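Local atomic coordinates of type III pantothenate kinase (Campylobacter jejuni, PDB entry 2NRH), a protein that probably catalyses the ATP-dependent phosphorylation of pantothenate, the first step in the biosynthesis of coenzyme A. Residues B[36-42]-B[56-61]; B[62-66]-B[78-82]; B[155-159]-B[180-185]; B[171-175]-B[188-194]. The protein carries 2 engineered substitutions. All blocks are in the same frame, centred on the assembly; numbering follows the deposited sequence.

Interactions 1 and 4 are equivalent contacts in the two halves of an actin-like ATPase fold. Each pairs the last two parallel strands of a sheet with strand order 3-2-1-4-5, and each combines backbone hydrogen bonds with side-chain packing. Interactions 2 and 3 have no hydrogen bonds between their segments and rest mainly on aromatic and aliphatic packing. All four are partly buried. Interaction 4 lies nearest the chain centre, about 9 Å from it centre to centre, and interaction 1 farthest, about 19 Å. Interaction 2 packs against Ile41 of interaction 1 and Leu194 of interaction 4. Interaction 3 covers Leu171 and Phe173 of interaction 4, and shares its beta-alpha-beta unit through helix 178-182.

Interaction 1. Residues B[36-42]-B[56-61]; sequences QKIFYIN and NFINLE. Engineered in segment 56-61: Asn56 (natural residue Lys).
This contact joins the two strands of a beta-alpha-beta unit, 38-42 and 57-59, with helix 48-53 between them. It forms one end of the five-stranded sheet of an actin-like ATPase domain. The strands are parallel and twisted, axes 4.6 Å apart at closest and N-to-C directions at 47°. Ile38 pairs with Phe57, Phe39 with Ile58 and Tyr40 with Asn59, at CA-CA distances of 4.7 to 5.0 Å. The backbone hydrogen bonds alternate between the strands: Ile38 N to O of the engineered Asn56 2.8 Å, Ile58 N to Ile38 O 2.8 Å, Tyr40 N to Ile58 O 2.9 Å and Leu60 N to Tyr40 O 2.7 Å. On one face, Phe57 fills the space between Ile38 and Tyr40. Ile38 CB sits over the Phe57 ring, 3.9 Å from its centroid. The edge of Phe57 turns to the face of Tyr40 in an offset edge-to-face pair, centroids 5.8 Å apart and planes at 63°. Tyr40 (p) lays its ring over Asn59 CA, 3.8 Å from the Tyr40 centroid. Leu51 of helix 48-53 covers Tyr40 and Phe57. On the other face, Phe39 sits against two bumps: Phe39 CD1 is 3.6 Å from Ile58 CG2, and Phe39 CD1 is 3.7 Å from Leu60 CD2. At the end of strand 57-59, Asn59 OD1 accepts from Glu61 N at 3.0 Å in an Asx turn.

Interaction 2. Residues B[62-66]-B[78-82]; sequences PYFLF and IAACY
Segment 62-66 leaves a short 3-10 turn at Pro62 and Tyr63. It then runs extended past the C-terminal part of helix 75-81, on which segment 78-82 lies. The backbones stay apart: CA-CA is 7.7 Å for Phe64 and Ala79, and 7.1 Å for Phe66 and Ile78. Two rings bridge the gap, Phe64 with an m rotamer and Phe66 with a t rotamer. No hydrogen bond crosses between the segments. Ile78 comes first and touches both rings, its CG2 3.6 Å from Phe64 CD1 and its CG1 3.6 Å from Phe66 CD2. Ala79 leaves room for Phe64, whose CE1 lies 3.7 Å from Ala79 CA. Cys81 points toward the loop and places CB 3.7 Å from Phe66 CE1. Tyr82 (t) offers a face to Phe64 and its edge to Phe66 CD1, 4.3 Å from Tyr82 CD1. The edge of Phe64 meets that face in a T-shaped stack, centroids 4.7 Å apart and planes at 64°. Leu65 O lies 3.3 Å from Tyr82 CE1. The contact packs the loop on the helix that carries Asp76, the predicted proton acceptor. It lies between the two sheets: Ile41 of strand 38-42 and Ile202 of helix 194-204 pack on Phe64, while Ile101 of strand 95-102 lies against Phe66 and Cys81.

Interaction 3. Residues B[155-159]-B[180-185]; sequences FKGIY and FLANYF
Segment 155-159 is regular helix within 146-165, with Tyr159 N hydrogen-bonded to Phe155 O at 2.9 Å. Segment 180-185 runs from helix 178-182 into a type I beta turn from Ala182 to Phe185, where Phe185 N is hydrogen-bonded to Ala182 O at 2.7 Å. The closest CA pair is Tyr159 and Tyr184, 7.4 Å apart. Phe155 (m) receives the edge of Phe180 (t) on its face in a T-shaped stack, centroids 4.9 Å apart and planes at 69°. Ile158 CG2 packs on Leu181 CD2 at 4.0 Å. The t rotamer of Tyr159 brings its ring to the turn: CD1 lies 3.6 Å from Tyr184 CB and 3.4 Å from Phe185 CZ. The Tyr159 and Phe185 planes differ by 15°, but the rings barely overlap. Tyr159 OH is hydrogen-bonded to Lys163 NZ. Leu181 and Phe185 also pack on Phe173 of strand 171-174. Thus helix 146-165 packs on the helix of a beta-alpha-beta unit, and on the turn after it, by ring and aliphatic contacts without intersegment hydrogen bonds.

Interaction 4. Residues B[171-175]-B[188-194]; sequences LYFTG and AIYDKLL
Leu171, Phe173 and Ala188 form the apolar centre, on the face covered by Leu181 and Phe185. Leu171 CB lies 3.7 Å from Ala188 CB, and Phe173 CD2 4.4 Å from Ala188 CB. On the other face, Tyr172 CD1 meets Ile189 CG2 at 4.2 Å. The strands 171-174 and 188-190 are parallel, axes 4.7 Å apart at 21°, pairing Leu171 with Ala188, Tyr172 with Ile189 and Phe173 with Tyr190. With helix 178-182 they make a beta-alpha-beta unit at one end of the second actin-like sheet. Ile189 N hydrogen-bonds to Leu171 O at 3.0 Å and Asp191 N to Phe173 O at 2.9 Å; the hydrogen bond from Phe173 N to Ile189 O, 3.0 Å, is weak. At the end of strand 171-174, Thr174 OG1 donates to Asp191 O at 2.8 Å. Asp191 OD1 accepts from Leu193 N at 3.0 Å in an Asx turn ahead of helix 194-204. Tyr190 OH donates to Gly175 O at 3.0 Å. Nearest atoms of Gly175 and Asp91, a predicted potassium ligand, are about 3 Å apart.

Interaction 1. Residues B[36-42]-B[56-61]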
loop_
_atom_site.group_PDB
_atom_site.type_symbol
_atom_site.label_atom_id
_atom_site.label_comp_id
_atom_site.label_asym_id
_atom_site.label_seq_id
_atom_site.Cartn_x
_atom_site.Cartn_y
_atom_site.Cartn_z
ATOM N N GLN B 36 -7.993 32.462 24.674
ATOM C CA GLN B 36 -8.887 32.726 23.517
ATOM C C GLN B 36 -9.575 31.497 22.932
ATOM O O GLN B 36 -9.039 30.392 22.987
ATOM C CB GLN B 36 -8.216 33.546 22.386
ATOM C CG GLN B 36 -7.270 32.775 21.413
ATOM C CD GLN B 36 -7.257 33.349 19.951
ATOM O OE1 GLN B 36 -8.288 33.409 19.263
ATOM N NE2 GLN B 36 -6.072 33.724 19.486
ATOM N N LYS B 37 -10.774 31.717 22.389
ATOM C CA LYS B 37 -11.528 30.706 21.645
ATOM C C LYS B 37 -10.642 29.938 20.659
ATOM O O LYS B 37 -9.876 30.539 19.870
ATOM C CB LYS B 37 -12.683 31.357 20.856
ATOM C CG LYS B 37 -14.043 31.198 21.497
ATOM C CD LYS B 37 -15.129 31.906 20.704
ATOM C CE LYS B 37 -16.419 32.061 21.551
ATOM N NZ LYS B 37 -16.365 33.087 22.671
ATOM N N ILE B 38 -10.753 28.614 20.728
ATOM C CA ILE B 38 -10.214 27.759 19.704
ATOM C C ILE B 38 -11.327 26.906 19.082
ATOM O O ILE B 38 -11.940 26.089 19.761
ATOM C CB ILE B 38 -9.077 26.846 20.246
ATOM C CG1 ILE B 38 -7.921 27.700 20.802
ATOM C CG2 ILE B 38 -8.606 25.918 19.132
ATOM C CD1 ILE B 38 -6.788 26.928 21.598
ATOM N N PHE B 39 -11.556 27.098 17.787
ATOM C CA PHE B 39 -12.432 26.230 16.985
ATOM C C PHE B 39 -11.729 24.969 16.543
ATOM O O PHE B 39 -10.577 25.009 16.149
ATOM C CB PHE B 39 -12.953 27.023 15.801
ATOM C CG PHE B 39 -13.698 28.260 16.235
ATOM C CD1 PHE B 39 -15.052 28.169 16.651
ATOM C CD2 PHE B 39 -13.048 29.493 16.321
ATOM C CE1 PHE B 39 -15.772 29.304 17.095
ATOM C CE2 PHE B 39 -13.767 30.639 16.763
ATOM C CZ PHE B 39 -15.140 30.528 17.143
ATOM N N TYR B 40 -12.378 23.821 16.649
ATOM C CA TYR B 40 -11.658 22.617 16.346
ATOM C C TYR B 40 -12.492 21.574 15.623
ATOM O O TYR B 40 -13.717 21.613 15.675
ATOM C CB TYR B 40 -11.025 22.055 17.621
ATOM C CG TYR B 40 -11.966 21.334 18.539
ATOM C CD1 TYR B 40 -12.120 19.955 18.447
ATOM C CD2 TYR B 40 -12.712 22.026 19.524
ATOM C CE1 TYR B 40 -12.990 19.252 19.304
ATOM C CE2 TYR B 40 -13.582 21.333 20.389
ATOM C CZ TYR B 40 -13.713 19.948 20.278
ATOM O OH TYR B 40 -14.562 19.244 21.104
ATOM N N ILE B 41 -11.798 20.658 14.946
ATOM C CA ILE B 41 -12.285 19.291 14.639
ATOM C C ILE B 41 -11.264 18.246 15.191
ATOM O O ILE B 41 -10.063 18.510 15.351
ATOM C CB ILE B 41 -12.494 19.095 13.158
ATOM C CG1 ILE B 41 -11.155 19.139 12.403
ATOM C CG2 ILE B 41 -13.500 20.134 12.603
ATOM C CD1 ILE B 41 -11.299 18.931 10.929
ATOM N N ASN B 42 -11.743 17.049 15.480
ATOM C CA ASN B 42 -10.914 16.042 16.144
ATOM C C ASN B 42 -11.306 14.633 15.693
ATOM O O ASN B 42 -12.481 14.321 15.656
ATOM C CB ASN B 42 -11.041 16.201 17.678
ATOM C CG ASN B 42 -10.462 15.027 18.418
ATOM O OD1 ASN B 42 -9.286 14.691 18.238
ATOM N ND2 ASN B 42 -11.275 14.393 19.262
ATOM N N ASN B 56 -12.666 26.841 26.404
ATOM C CA ASN B 56 -12.292 27.677 25.282
ATOM C C ASN B 56 -12.281 26.920 23.951
ATOM O O ASN B 56 -12.136 27.530 22.892
ATOM C CB ASN B 56 -10.953 28.392 25.536
ATOM C CG ASN B 56 -9.776 27.423 25.639
ATOM O OD1 ASN B 56 -9.870 26.407 26.322
ATOM N ND2 ASN B 56 -8.659 27.742 24.983
ATOM N N PHE B 57 -12.436 25.600 24.006
ATOM C CA PHE B 57 -12.429 24.784 22.803
ATOM C C PHE B 57 -13.854 24.445 22.263
ATOM O O PHE B 57 -14.716 23.925 22.988
ATOM C CB PHE B 57 -11.639 23.501 23.044
ATOM C CG PHE B 57 -10.184 23.582 22.680
ATOM C CD1 PHE B 57 -9.249 24.067 23.588
ATOM C CD2 PHE B 57 -9.740 23.100 21.454
ATOM C CE1 PHE B 57 -7.875 24.087 23.264
ATOM C CE2 PHE B 57 -8.371 23.118 21.117
ATOM C CZ PHE B 57 -7.438 23.607 22.008
ATOM N N ILE B 58 -14.057 24.728 20.977
ATOM C CA ILE B 58 -15.374 24.794 20.384
ATOM C C ILE B 58 -15.461 23.946 19.101
ATOM O O ILE B 58 -14.837 24.258 18.080
ATOM C CB ILE B 58 -15.749 26.262 20.134
ATOM C CG1 ILE B 58 -16.035 26.898 21.497
ATOM C CG2 ILE B 58 -16.943 26.363 19.145
ATOM C CD1 ILE B 58 -15.851 28.317 21.516
ATOM N N ASN B 59 -16.228 22.867 19.193
ATOM C CA ASN B 59 -16.228 21.779 18.220
ATOM C C ASN B 59 -17.035 22.193 16.991
ATOM O O ASN B 59 -18.205 22.604 17.105
ATOM C CB ASN B 59 -16.770 20.510 18.882
ATOM C CG ASN B 59 -16.594 19.256 18.035
ATOM O OD1 ASN B 59 -16.071 19.269 16.929
ATOM N ND2 ASN B 59 -17.094 18.164 18.552
ATOM N N LEU B 60 -16.385 22.162 15.831
ATOM C CA LEU B 60 -17.062 22.552 14.625
ATOM C C LEU B 60 -17.793 21.395 13.972
ATOM O O LEU B 60 -18.592 21.605 13.033
ATOM C CB LEU B 60 -16.093 23.165 13.619
ATOM C CG LEU B 60 -15.503 24.567 13.772
ATOM C CD1 LEU B 60 -14.963 24.992 12.403
ATOM C CD2 LEU B 60 -16.458 25.642 14.349
ATOM N N GLU B 61 -17.472 20.171 14.407
ATOM C CA GLU B 61 -18.033 18.986 13.740
ATOM C C GLU B 61 -19.555 19.028 13.537
ATOM O O GLU B 61 -20.020 18.698 12.452
ATOM C CB GLU B 61 -17.635 17.695 14.453
ATOM C CG GLU B 61 -18.277 16.430 13.911
ATOM C CD GLU B 61 -17.447 15.184 14.301
ATOM O OE1 GLU B 61 -16.510 15.356 15.104
ATOM O OE2 GLU B 61 -17.745 14.049 13.846
HETATM O O HOH W 1 -14.551 16.996 16.012
#

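Interaction 2. Residues B[62-66]-B[78-82]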
loop_
_atom_site.group_PDB
_atom_site.type_symbol
_atom_site.label_atom_id
_atom_site.label_comp_id
_atom_site.label_asym_id
_atom_site.label_seq_id
_atom_site.Cartn_x
_atom_site.Cartn_y
_atom_site.Cartn_z
ATOM N N PRO B 62 -20.333 19.417 14.587
ATOM C CA PRO B 62 -21.813 19.440 14.449
ATOM C C PRO B 62 -22.344 20.370 13.369
ATOM O O PRO B 62 -23.476 20.181 12.938
ATOM C CB PRO B 62 -22.307 19.897 15.849
ATOM C CG PRO B 62 -21.115 19.507 16.810
ATOM C CD PRO B 62 -19.902 19.809 15.954
ATOM N N TYR B 63 -21.552 21.342 12.925
ATOM C CA TYR B 63 -21.985 22.320 11.922
ATOM C C TYR B 63 -21.805 21.860 10.478
ATOM O O TYR B 63 -22.365 22.460 9.540
ATOM C CB TYR B 63 -21.291 23.664 12.158
ATOM C CG TYR B 63 -21.627 24.242 13.509
ATOM C CD1 TYR B 63 -22.754 25.049 13.670
ATOM C CD2 TYR B 63 -20.850 23.950 14.649
ATOM C CE1 TYR B 63 -23.085 25.578 14.888
ATOM C CE2 TYR B 63 -21.184 24.465 15.890
ATOM C CZ TYR B 63 -22.309 25.291 15.992
ATOM O OH TYR B 63 -22.697 25.835 17.212
ATOM N N PHE B 64 -21.034 20.784 10.298
ATOM C CA PHE B 64 -20.730 20.290 8.956
ATOM C C PHE B 64 -21.912 19.545 8.374
ATOM O O PHE B 64 -22.208 18.445 8.815
ATOM C CB PHE B 64 -19.481 19.379 8.981
ATOM C CG PHE B 64 -18.168 20.135 8.833
ATOM C CD1 PHE B 64 -17.670 20.456 7.574
ATOM C CD2 PHE B 64 -17.469 20.535 9.945
ATOM C CE1 PHE B 64 -16.510 21.157 7.447
ATOM C CE2 PHE B 64 -16.305 21.262 9.833
ATOM C CZ PHE B 64 -15.814 21.565 8.587
ATOM N N LEU B 65 -22.585 20.113 7.374
ATOM C CA LEU B 65 -23.590 19.337 6.629
ATOM C C LEU B 65 -23.065 18.887 5.239
ATOM O O LEU B 65 -22.752 19.684 4.332
ATOM C CB LEU B 65 -24.969 20.050 6.592
ATOM C CG LEU B 65 -25.468 20.712 7.920
ATOM C CD1 LEU B 65 -26.861 21.177 7.804
ATOM C CD2 LEU B 65 -25.306 19.846 9.227
ATOM N N PHE B 66 -22.973 17.582 5.069
ATOM C CA PHE B 66 -22.207 17.035 4.000
ATOM C C PHE B 66 -22.917 15.798 3.529
ATOM O O PHE B 66 -23.169 14.920 4.301
ATOM C CB PHE B 66 -20.793 16.735 4.550
ATOM C CG PHE B 66 -19.864 16.134 3.558
ATOM C CD1 PHE B 66 -19.335 16.897 2.538
ATOM C CD2 PHE B 66 -19.488 14.803 3.678
ATOM C CE1 PHE B 66 -18.475 16.348 1.628
ATOM C CE2 PHE B 66 -18.615 14.267 2.807
ATOM C CZ PHE B 66 -18.119 15.028 1.750
ATOM N N ILE B 78 -14.262 15.023 5.722
ATOM C CA ILE B 78 -15.373 15.908 5.472
ATOM C C ILE B 78 -14.884 17.364 5.264
ATOM O O ILE B 78 -15.187 17.979 4.246
ATOM C CB ILE B 78 -16.472 15.808 6.588
ATOM C CG1 ILE B 78 -17.224 14.495 6.453
ATOM C CG2 ILE B 78 -17.458 16.998 6.490
ATOM C CD1 ILE B 78 -18.092 14.092 7.622
ATOM N N ALA B 79 -14.112 17.882 6.229
ATOM C CA ALA B 79 -13.622 19.234 6.187
ATOM C C ALA B 79 -12.758 19.524 4.958
ATOM O O ALA B 79 -12.736 20.662 4.471
ATOM C CB ALA B 79 -12.835 19.549 7.486
ATOM N N ALA B 80 -12.012 18.535 4.472
ATOM C CA ALA B 80 -11.181 18.745 3.255
ATOM C C ALA B 80 -11.991 18.700 1.978
ATOM O O ALA B 80 -11.573 19.298 0.972
ATOM C CB ALA B 80 -10.051 17.744 3.153
ATOM N N CYS B 81 -13.092 17.950 1.992
ATOM C CA CYS B 81 -14.015 17.921 0.848
ATOM C C CYS B 81 -14.949 19.126 0.801
ATOM O O CYS B 81 -15.606 19.379 -0.202
ATOM C CB CYS B 81 -14.861 16.645 0.844
ATOM S SG CYS B 81 -13.879 15.207 0.446
ATOM N N TYR B 82 -15.044 19.821 1.911
ATOM C CA TYR B 82 -16.150 20.705 2.132
ATOM C C TYR B 82 -16.187 21.921 1.177
ATOM O O TYR B 82 -17.285 22.379 0.843
ATOM C CB TYR B 82 -16.120 21.216 3.566
ATOM C CG TYR B 82 -17.467 21.675 4.067
ATOM C CD1 TYR B 82 -18.582 20.841 3.971
ATOM C CD2 TYR B 82 -17.635 22.931 4.637
ATOM C CE1 TYR B 82 -19.804 21.227 4.424
ATOM C CE2 TYR B 82 -18.888 23.321 5.114
ATOM C CZ TYR B 82 -19.948 22.449 5.002
ATOM O OH TYR B 82 -21.181 22.779 5.488
#

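Interaction 3. Residues B[155-159]-B[180-185]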
loop_
_atom_site.group_PDB
_atom_site.type_symbol
_atom_site.label_atom_id
_atom_site.label_comp_id
_atom_site.label_asym_id
_atom_site.label_seq_id
_atom_site.Cartn_x
_atom_site.Cartn_y
_atom_site.Cartn_z
ATOM N N PHE B 155 4.727 4.310 -5.601
ATOM C CA PHE B 155 4.282 5.561 -6.180
ATOM C C PHE B 155 3.350 5.362 -7.379
ATOM O O PHE B 155 2.413 6.146 -7.589
ATOM C CB PHE B 155 5.439 6.485 -6.548
ATOM C CG PHE B 155 6.314 6.876 -5.393
ATOM C CD1 PHE B 155 5.815 6.938 -4.100
ATOM C CD2 PHE B 155 7.661 7.203 -5.618
ATOM C CE1 PHE B 155 6.648 7.294 -3.024
ATOM C CE2 PHE B 155 8.508 7.561 -4.562
ATOM C CZ PHE B 155 7.997 7.614 -3.250
ATOM N N LYS B 156 3.601 4.323 -8.166
ATOM C CA LYS B 156 2.745 4.075 -9.320
ATOM C C LYS B 156 1.396 3.523 -8.972
ATOM O O LYS B 156 0.425 3.821 -9.688
ATOM C CB LYS B 156 3.397 3.187 -10.387
ATOM C CG LYS B 156 3.054 3.765 -11.779
ATOM C CD LYS B 156 2.906 2.777 -12.876
ATOM C CE LYS B 156 2.743 3.556 -14.169
ATOM N NZ LYS B 156 2.934 2.640 -15.368
ATOM N N GLY B 157 1.347 2.699 -7.917
ATOM C CA GLY B 157 0.112 2.228 -7.333
ATOM C C GLY B 157 -0.822 3.361 -6.929
ATOM O O GLY B 157 -2.016 3.306 -7.217
ATOM N N ILE B 158 -0.283 4.376 -6.259
ATOM C CA ILE B 158 -1.030 5.596 -5.908
ATOM C C ILE B 158 -1.375 6.424 -7.144
ATOM O O ILE B 158 -2.471 6.944 -7.232
ATOM C CB ILE B 158 -0.230 6.539 -4.908
ATOM C CG1 ILE B 158 0.087 5.845 -3.591
ATOM C CG2 ILE B 158 -1.009 7.737 -4.544
ATOM C CD1 ILE B 158 1.199 6.518 -2.877
ATOM N N TYR B 159 -0.421 6.604 -8.059
ATOM C CA TYR B 159 -0.689 7.310 -9.300
ATOM C C TYR B 159 -1.866 6.683 -10.073
ATOM O O TYR B 159 -2.757 7.375 -10.486
ATOM C CB TYR B 159 0.571 7.402 -10.200
ATOM C CG TYR B 159 0.253 8.010 -11.558
ATOM C CD1 TYR B 159 0.243 9.399 -11.736
ATOM C CD2 TYR B 159 -0.108 7.202 -12.652
ATOM C CE1 TYR B 159 -0.082 9.977 -12.985
ATOM C CE2 TYR B 159 -0.459 7.771 -13.893
ATOM C CZ TYR B 159 -0.433 9.156 -14.046
ATOM O OH TYR B 159 -0.728 9.728 -15.279
ATOM N N PHE B 180 4.111 16.481 -3.603
ATOM C CA PHE B 180 4.764 15.396 -4.280
ATOM C C PHE B 180 3.824 14.578 -5.189
ATOM O O PHE B 180 4.112 14.338 -6.384
ATOM C CB PHE B 180 5.439 14.529 -3.256
ATOM C CG PHE B 180 5.927 13.262 -3.814
ATOM C CD1 PHE B 180 7.001 13.249 -4.701
ATOM C CD2 PHE B 180 5.323 12.070 -3.476
ATOM C CE1 PHE B 180 7.440 12.065 -5.216
ATOM C CE2 PHE B 180 5.756 10.928 -4.020
ATOM C CZ PHE B 180 6.815 10.920 -4.873
ATOM N N LEU B 181 2.674 14.180 -4.652
ATOM C CA LEU B 181 1.704 13.418 -5.460
ATOM C C LEU B 181 1.041 14.281 -6.546
ATOM O O LEU B 181 0.854 13.822 -7.662
ATOM C CB LEU B 181 0.652 12.775 -4.580
ATOM C CG LEU B 181 1.184 11.677 -3.640
ATOM C CD1 LEU B 181 -0.001 11.215 -2.835
ATOM C CD2 LEU B 181 1.852 10.493 -4.416
ATOM N N ALA B 182 0.736 15.538 -6.214
ATOM C CA ALA B 182 0.135 16.470 -7.164
ATOM C C ALA B 182 0.988 16.602 -8.471
ATOM O O ALA B 182 0.459 16.495 -9.592
ATOM C CB ALA B 182 -0.052 17.791 -6.500
ATOM N N ASN B 183 2.309 16.765 -8.304
ATOM C CA ASN B 183 3.261 16.904 -9.401
ATOM C C ASN B 183 3.169 15.828 -10.453
ATOM O O ASN B 183 3.565 16.068 -11.570
ATOM C CB ASN B 183 4.689 17.098 -8.902
ATOM C CG ASN B 183 4.831 18.345 -8.072
ATOM O OD1 ASN B 183 3.956 19.192 -8.110
ATOM N ND2 ASN B 183 5.896 18.452 -7.270
ATOM N N TYR B 184 2.591 14.674 -10.173
ATOM C CA TYR B 184 2.409 13.696 -11.259
ATOM C C TYR B 184 1.199 13.999 -12.166
ATOM O O TYR B 184 0.877 13.208 -13.066
ATOM C CB TYR B 184 2.155 12.314 -10.707
ATOM C CG TYR B 184 3.308 11.599 -10.054
ATOM C CD1 TYR B 184 4.494 11.321 -10.744
ATOM C CD2 TYR B 184 3.176 11.130 -8.753
ATOM C CE1 TYR B 184 5.539 10.622 -10.125
ATOM C CE2 TYR B 184 4.202 10.423 -8.130
ATOM C CZ TYR B 184 5.376 10.167 -8.819
ATOM O OH TYR B 184 6.357 9.493 -8.146
ATOM N N PHE B 185 0.486 15.091 -11.898
ATOM C CA PHE B 185 -0.792 15.320 -12.577
ATOM C C PHE B 185 -0.872 16.725 -13.111
ATOM O O PHE B 185 -0.417 17.679 -12.471
ATOM C CB PHE B 185 -1.991 15.080 -11.620
ATOM C CG PHE B 185 -2.181 13.620 -11.188
ATOM C CD1 PHE B 185 -2.848 12.724 -11.999
ATOM C CD2 PHE B 185 -1.722 13.182 -9.966
ATOM C CE1 PHE B 185 -3.001 11.396 -11.617
ATOM C CE2 PHE B 185 -1.880 11.862 -9.569
ATOM C CZ PHE B 185 -2.513 10.966 -10.391
#

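Interaction 4. Residues B[171-175]-B[188-194]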
loop_
_atom_site.group_PDB
_atom_site.type_symbol
_atom_site.label_atom_id
_atom_site.label_comp_id
_atom_site.label_asym_id
_atom_site.label_seq_id
_atom_site.Cartn_x
_atom_site.Cartn_y
_atom_site.Cartn_z
ATOM N N LEU B 171 -8.464 17.514 -9.548
ATOM C CA LEU B 171 -7.852 16.969 -8.339
ATOM C C LEU B 171 -7.437 18.058 -7.407
ATOM O O LEU B 171 -6.863 19.056 -7.837
ATOM C CB LEU B 171 -6.600 16.203 -8.654
ATOM C CG LEU B 171 -6.751 14.763 -9.066
ATOM C CD1 LEU B 171 -5.528 14.360 -9.864
ATOM C CD2 LEU B 171 -6.875 13.968 -7.827
ATOM N N TYR B 172 -7.730 17.860 -6.121
ATOM C CA TYR B 172 -7.211 18.709 -5.100
ATOM C C TYR B 172 -6.368 17.799 -4.195
ATOM O O TYR B 172 -6.717 16.606 -4.013
ATOM C CB TYR B 172 -8.363 19.382 -4.380
ATOM C CG TYR B 172 -9.267 20.176 -5.330
ATOM C CD1 TYR B 172 -9.088 21.544 -5.487
ATOM C CD2 TYR B 172 -10.261 19.547 -6.087
ATOM C CE1 TYR B 172 -9.861 22.254 -6.300
ATOM C CE2 TYR B 172 -11.051 20.255 -6.935
ATOM C CZ TYR B 172 -10.838 21.616 -7.045
ATOM O OH TYR B 172 -11.609 22.392 -7.869
ATOM N N PHE B 173 -5.253 18.345 -3.694
ATOM C CA PHE B 173 -4.287 17.592 -2.934
ATOM C C PHE B 173 -3.961 18.394 -1.706
ATOM O O PHE B 173 -3.978 19.626 -1.762
ATOM C CB PHE B 173 -2.973 17.370 -3.714
ATOM C CG PHE B 173 -2.960 16.140 -4.553
ATOM C CD1 PHE B 173 -2.577 14.917 -4.016
ATOM C CD2 PHE B 173 -3.316 16.202 -5.888
ATOM C CE1 PHE B 173 -2.577 13.740 -4.811
ATOM C CE2 PHE B 173 -3.311 15.065 -6.669
ATOM C CZ PHE B 173 -2.931 13.815 -6.121
ATOM N N THR B 174 -3.682 17.687 -0.606
ATOM C CA THR B 174 -3.321 18.337 0.674
ATOM C C THR B 174 -2.502 17.365 1.484
ATOM O O THR B 174 -2.301 16.217 1.064
ATOM C CB THR B 174 -4.585 18.907 1.491
ATOM O OG1 THR B 174 -4.150 19.762 2.557
ATOM C CG2 THR B 174 -5.504 17.814 2.037
ATOM N N GLY B 175 -1.978 17.825 2.606
ATOM C CA GLY B 175 -1.186 16.937 3.460
ATOM C C GLY B 175 0.311 16.982 3.168
ATOM O O GLY B 175 0.728 17.496 2.117
ATOM N N ALA B 188 -4.311 19.658 -11.499
ATOM C CA ALA B 188 -4.385 19.361 -10.096
ATOM C C ALA B 188 -3.817 20.518 -9.303
ATOM O O ALA B 188 -2.818 21.127 -9.698
ATOM C CB ALA B 188 -3.619 18.125 -9.803
ATOM N N ILE B 189 -4.463 20.832 -8.184
ATOM C CA ILE B 189 -3.999 21.843 -7.260
ATOM C C ILE B 189 -3.460 21.178 -6.009
ATOM O O ILE B 189 -3.867 20.078 -5.667
ATOM C CB ILE B 189 -5.148 22.796 -6.891
ATOM C CG1 ILE B 189 -4.948 24.150 -7.578
ATOM C CG2 ILE B 189 -5.196 23.058 -5.375
ATOM C CD1 ILE B 189 -5.570 24.250 -8.967
ATOM N N TYR B 190 -2.524 21.841 -5.348
ATOM C CA TYR B 190 -2.097 21.457 -4.040
ATOM C C TYR B 190 -2.418 22.645 -3.150
ATOM O O TYR B 190 -2.082 23.794 -3.469
ATOM C CB TYR B 190 -0.607 21.069 -3.946
ATOM C CG TYR B 190 -0.161 20.946 -2.500
ATOM C CD1 TYR B 190 -0.507 19.801 -1.738
ATOM C CD2 TYR B 190 0.548 21.983 -1.860
ATOM C CE1 TYR B 190 -0.188 19.677 -0.398
ATOM C CE2 TYR B 190 0.927 21.850 -0.496
ATOM C CZ TYR B 190 0.540 20.668 0.218
ATOM O OH TYR B 190 0.882 20.487 1.548
ATOM N N ASP B 191 -3.085 22.355 -2.032
ATOM C CA ASP B 191 -3.452 23.351 -1.078
ATOM C C ASP B 191 -3.210 22.699 0.279
ATOM O O ASP B 191 -3.929 21.800 0.699
ATOM C CB ASP B 191 -4.897 23.708 -1.316
ATOM C CG ASP B 191 -5.401 24.801 -0.407
ATOM O OD1 ASP B 191 -4.678 25.289 0.508
ATOM O OD2 ASP B 191 -6.577 25.167 -0.604
ATOM N N LYS B 192 -2.143 23.137 0.932
ATOM C CA LYS B 192 -1.773 22.718 2.274
ATOM C C LYS B 192 -2.902 22.937 3.260
ATOM O O LYS B 192 -2.999 22.228 4.265
ATOM C CB LYS B 192 -0.557 23.536 2.717
ATOM C CG LYS B 192 -0.024 23.260 4.114
ATOM C CD LYS B 192 1.144 24.183 4.404
ATOM C CE LYS B 192 1.953 23.662 5.561
ATOM N NZ LYS B 192 2.653 24.829 6.246
ATOM N N LEU B 193 -3.745 23.919 2.974
ATOM C CA LEU B 193 -4.759 24.330 3.912
ATOM C C LEU B 193 -6.173 23.904 3.556
ATOM O O LEU B 193 -7.111 24.539 3.995
ATOM C CB LEU B 193 -4.740 25.850 4.093
ATOM C CG LEU B 193 -3.442 26.625 4.364
ATOM C CD1 LEU B 193 -3.673 28.107 4.079
ATOM C CD2 LEU B 193 -2.926 26.468 5.772
ATOM N N LEU B 194 -6.354 22.823 2.808
ATOM C CA LEU B 194 -7.710 22.419 2.434
ATOM C C LEU B 194 -8.721 22.318 3.590
ATOM O O LEU B 194 -9.886 22.748 3.473
ATOM C CB LEU B 194 -7.713 21.087 1.687
ATOM C CG LEU B 194 -7.928 21.160 0.204
ATOM C CD1 LEU B 194 -8.476 19.841 -0.245
ATOM C CD2 LEU B 194 -8.908 22.361 -0.203
#